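Local coordinates for tudor domain-containing protein 1 (Mus musculus, PDB 4B9W) that acts as a scaffold in piRNA biogenesis, binding arginine-methylated Piwi proteins, here through its third extended Tudor domain, to help repress transposons in the male germline, at residues Leu6-Trp10 / Ile117-Leu122. Sequence-based numbering, arbitrary orientation.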
ATOM      1  N   LEU A   6      15.972  18.782   2.586  1.00 34.11           N
ATOM      2  CA  LEU A   6      15.803  17.903   3.774  1.00 31.85           C
ATOM      3  C   LEU A   6      16.215  16.484   3.398  1.00 33.12           C
ATOM      4  O   LEU A   6      15.817  15.982   2.347  1.00 34.04           O
ATOM      5  CB  LEU A   6      14.347  17.920   4.236  1.00 31.42           C
ATOM      6  CG  LEU A   6      13.776  19.251   4.735  1.00 30.79           C
ATOM      7  CD1 LEU A   6      12.265  19.175   4.794  1.00 31.45           C
ATOM      8  CD2 LEU A   6      14.314  19.620   6.107  1.00 30.61           C
ATOM      9  N   GLU A   7      17.017  15.842   4.241  1.00 33.12           N
ATOM     10  CA  GLU A   7      17.430  14.457   3.992  1.00 33.23           C
ATOM     11  C   GLU A   7      17.457  13.643   5.277  1.00 28.73           C
ATOM     12  O   GLU A   7      17.504  14.186   6.369  1.00 26.05           O
ATOM     13  CB  GLU A   7      18.784  14.396   3.255  1.00 37.66           C
ATOM     14  CG  GLU A   7      19.951  15.063   3.967  1.00 42.42           C
ATOM     15  CD  GLU A   7      21.095  15.449   3.026  1.00 45.94           C
ATOM     16  OE1 GLU A   7      21.638  14.573   2.308  1.00 45.43           O
ATOM     17  OE2 GLU A   7      21.472  16.645   3.024  1.00 50.85           O
ATOM     18  N   TRP A   8      17.420  12.324   5.132  1.00 26.36           N
ATOM     19  CA  TRP A   8      17.279  11.449   6.293  1.00 25.26           C
ATOM     20  C   TRP A   8      17.741  10.057   5.981  1.00 23.75           C
ATOM     21  O   TRP A   8      17.951   9.721   4.823  1.00 22.94           O
ATOM     22  CB  TRP A   8      15.814  11.454   6.717  1.00 24.93           C
ATOM     23  CG  TRP A   8      14.887  11.247   5.538  1.00 25.55           C
ATOM     24  CD1 TRP A   8      14.291  12.214   4.729  1.00 26.11           C
ATOM     25  CD2 TRP A   8      14.471   9.973   4.971  1.00 24.67           C
ATOM     26  NE1 TRP A   8      13.534  11.625   3.748  1.00 25.82           N
ATOM     27  CE2 TRP A   8      13.601  10.286   3.839  1.00 24.51           C
ATOM     28  CE3 TRP A   8      14.719   8.657   5.281  1.00 25.05           C
ATOM     29  CZ2 TRP A   8      13.017   9.300   3.066  1.00 25.74           C
ATOM     30  CZ3 TRP A   8      14.121   7.671   4.507  1.00 26.17           C
ATOM     31  CH2 TRP A   8      13.285   7.979   3.424  1.00 25.94           C
ATOM     32  N   THR A   9      17.869   9.219   7.006  1.00 22.96           N
ATOM     33  CA  THR A   9      18.264   7.821   6.812  1.00 21.62           C
ATOM     34  C   THR A   9      17.379   6.873   7.606  1.00 21.68           C
ATOM     35  O   THR A   9      16.562   7.296   8.421  1.00 20.56           O
ATOM     36  CB  THR A   9      19.743   7.618   7.230  1.00 21.76           C
ATOM     37  OG1 THR A   9      19.883   7.867   8.632  1.00 21.24           O
ATOM     38  CG2 THR A   9      20.690   8.593   6.440  1.00 19.71           C
ATOM     39  N   TRP A  10      17.530   5.582   7.323  1.00 21.92           N
ATOM     40  CA  TRP A  10      16.973   4.534   8.157  1.00 21.99           C
ATOM     41  C   TRP A  10      18.025   3.980   9.044  1.00 20.85           C
ATOM     42  O   TRP A  10      19.197   4.270   8.867  1.00 20.01           O
ATOM     43  CB  TRP A  10      16.420   3.423   7.298  1.00 22.79           C
ATOM     44  CG  TRP A  10      15.260   3.900   6.483  1.00 23.82           C
ATOM     45  CD1 TRP A  10      15.275   4.351   5.171  1.00 24.46           C
ATOM     46  CD2 TRP A  10      13.857   4.031   6.916  1.00 23.91           C
ATOM     47  NE1 TRP A  10      14.020   4.725   4.775  1.00 25.44           N
ATOM     48  CE2 TRP A  10      13.128   4.559   5.770  1.00 24.28           C
ATOM     49  CE3 TRP A  10      13.168   3.760   8.079  1.00 21.83           C
ATOM     50  CZ2 TRP A  10      11.766   4.789   5.814  1.00 23.58           C
ATOM     51  CZ3 TRP A  10      11.812   4.016   8.117  1.00 21.12           C
ATOM     52  CH2 TRP A  10      11.123   4.510   7.013  1.00 21.99           C
ATOM     53  N   ILE A 117       8.714  19.894   8.967  1.00 17.79           N
ATOM     54  CA  ILE A 117       9.759  19.408   9.873  1.00 17.90           C
ATOM     55  C   ILE A 117      11.055  20.194   9.608  1.00 18.79           C
ATOM     56  O   ILE A 117      11.245  20.742   8.514  1.00 18.74           O
ATOM     57  CB  ILE A 117       9.981  17.885   9.742  1.00 17.92           C
ATOM     58  CG1 ILE A 117      10.761  17.372  10.964  1.00 17.43           C
ATOM     59  CG2 ILE A 117      10.674  17.532   8.424  1.00 17.42           C
ATOM     60  CD1 ILE A 117      10.659  15.877  11.196  1.00 16.96           C
ATOM     61  N   LEU A 118      11.909  20.298  10.620  1.00 18.99           N
ATOM     62  CA  LEU A 118      13.172  20.994  10.467  1.00 20.00           C
ATOM     63  C   LEU A 118      14.326  19.991  10.461  1.00 20.11           C
ATOM     64  O   LEU A 118      14.229  18.932  11.077  1.00 20.71           O
ATOM     65  CB  LEU A 118      13.337  22.029  11.579  1.00 20.30           C
ATOM     66  CG  LEU A 118      12.275  23.131  11.597  1.00 20.69           C
ATOM     67  CD1 LEU A 118      12.569  24.088  12.731  1.00 20.85           C
ATOM     68  CD2 LEU A 118      12.240  23.893  10.277  1.00 21.01           C
ATOM     69  N   PRO A 119      15.416  20.307   9.732  1.00 20.38           N
ATOM     70  CA  PRO A 119      16.557  19.402   9.580  1.00 20.61           C
ATOM     71  C   PRO A 119      17.147  18.831  10.873  1.00 20.10           C
ATOM     72  O   PRO A 119      17.718  17.734  10.861  1.00 19.68           O
ATOM     73  CB  PRO A 119      17.595  20.285   8.888  1.00 21.87           C
ATOM     74  CG  PRO A 119      16.787  21.232   8.074  1.00 21.11           C
ATOM     75  CD  PRO A 119      15.552  21.502   8.875  1.00 20.77           C
ATOM     76  N   GLN A 120      17.037  19.547  11.981  1.00 19.65           N
ATOM     77  CA  GLN A 120      17.653  19.056  13.210  1.00 20.07           C
ATOM     78  C   GLN A 120      16.861  17.918  13.813  1.00 19.79           C
ATOM     79  O   GLN A 120      17.380  17.185  14.642  1.00 19.50           O
ATOM     80  CB  GLN A 120      17.821  20.154  14.248  1.00 21.21           C
ATOM     81  CG  GLN A 120      16.552  20.906  14.589  1.00 22.44           C
ATOM     82  CD  GLN A 120      16.507  22.254  13.905  1.00 24.20           C
ATOM     83  OE1 GLN A 120      16.725  22.365  12.680  1.00 24.51           O
ATOM     84  NE2 GLN A 120      16.237  23.295  14.691  1.00 25.07           N
ATOM     85  N   PHE A 121      15.595  17.799  13.418  1.00 18.75           N
ATOM     86  CA  PHE A 121      14.766  16.674  13.824  1.00 19.12           C
ATOM     87  C   PHE A 121      14.911  15.454  12.919  1.00 18.05           C
ATOM     88  O   PHE A 121      14.239  14.457  13.135  1.00 17.53           O
ATOM     89  CB  PHE A 121      13.291  17.095  13.858  1.00 19.55           C
ATOM     90  CG  PHE A 121      12.995  18.194  14.838  1.00 19.78           C
ATOM     91  CD1 PHE A 121      13.359  18.067  16.175  1.00 20.45           C
ATOM     92  CD2 PHE A 121      12.330  19.341  14.435  1.00 20.42           C
ATOM     93  CE1 PHE A 121      13.069  19.069  17.085  1.00 20.84           C
ATOM     94  CE2 PHE A 121      12.052  20.360  15.334  1.00 20.59           C
ATOM     95  CZ  PHE A 121      12.409  20.218  16.665  1.00 21.22           C
ATOM     96  N   LEU A 122      15.778  15.532  11.914  1.00 18.09           N
ATOM     97  CA  LEU A 122      15.965  14.442  10.957  1.00 17.72           C
ATOM     98  C   LEU A 122      17.343  13.797  11.101  1.00 17.72           C
ATOM     99  O   LEU A 122      17.737  12.977  10.280  1.00 17.42           O
ATOM    100  CB  LEU A 122      15.785  14.944   9.524  1.00 17.34           C
ATOM    101  CG  LEU A 122      14.405  15.404   9.047  1.00 16.93           C
ATOM    102  CD1 LEU A 122      14.549  15.995   7.653  1.00 16.67           C
ATOM    103  CD2 LEU A 122      13.397  14.257   9.038  1.00 16.75           C
TER
HETATM  104  O   HOH W   1      16.841  10.481   9.518  1.00 16.50           O
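Past the short 3-10 turn that follows the last strand of the Tudor barrel, 114-116, runs the N-terminal end of the modelled chain in this extended Tudor domain: Leu-6 meets Pro-119 at one end of the turn, Glu-7 and Trp-8 meet Leu-122 just after the other, and Ile-117 lies behind. An irregular segment can be held by apolar contact and a water bridge, as here. Leu-6 lays one branch on the turn: its CD2 meets the proline ring at CG of Pro-119, 3.5 Å away, the two side chains crossing at about a right angle. The other branch, CD1, faces Ile-117, whose CG2 is 4.3 Å from it. Further back along the same side chain, CB of Leu-6 rests 3.9 Å from CD1 of Leu-122. With CG of Leu-122 anti to its own carbonyl carbon (chi1 -67°), that side chain is directed at the backbone of the 6-10 segment, and both its CB and its CD1 lie 3.7 Å from the carbonyl O of Glu-7. Trp-8 adds little more than its CB, 4.4 Å from CD2 of Leu-122, because its indole leads away to stack on Phe-126 and touch Pro-71 and Leu-86 of the barrel. The turn is internally braced by Leu-122 N bonding to Pro-119 O. One water spans the gap between the backbones, accepting from Thr-9 N at 3.0 Å and donating to Leu-122 O at 2.8 Å, though further acceptors within its reach may compete for its protons. Thr-9 also makes backbone hydrogen bonds with Phe-126. The chemistry thus divides the work: apolar carbons meet directly, from the exposed Leu-6 and Pro-119 inward to the buried Ile-117 and Leu-122, whereas the polar connection between Thr-9 N and Leu-122 O goes by way of one water.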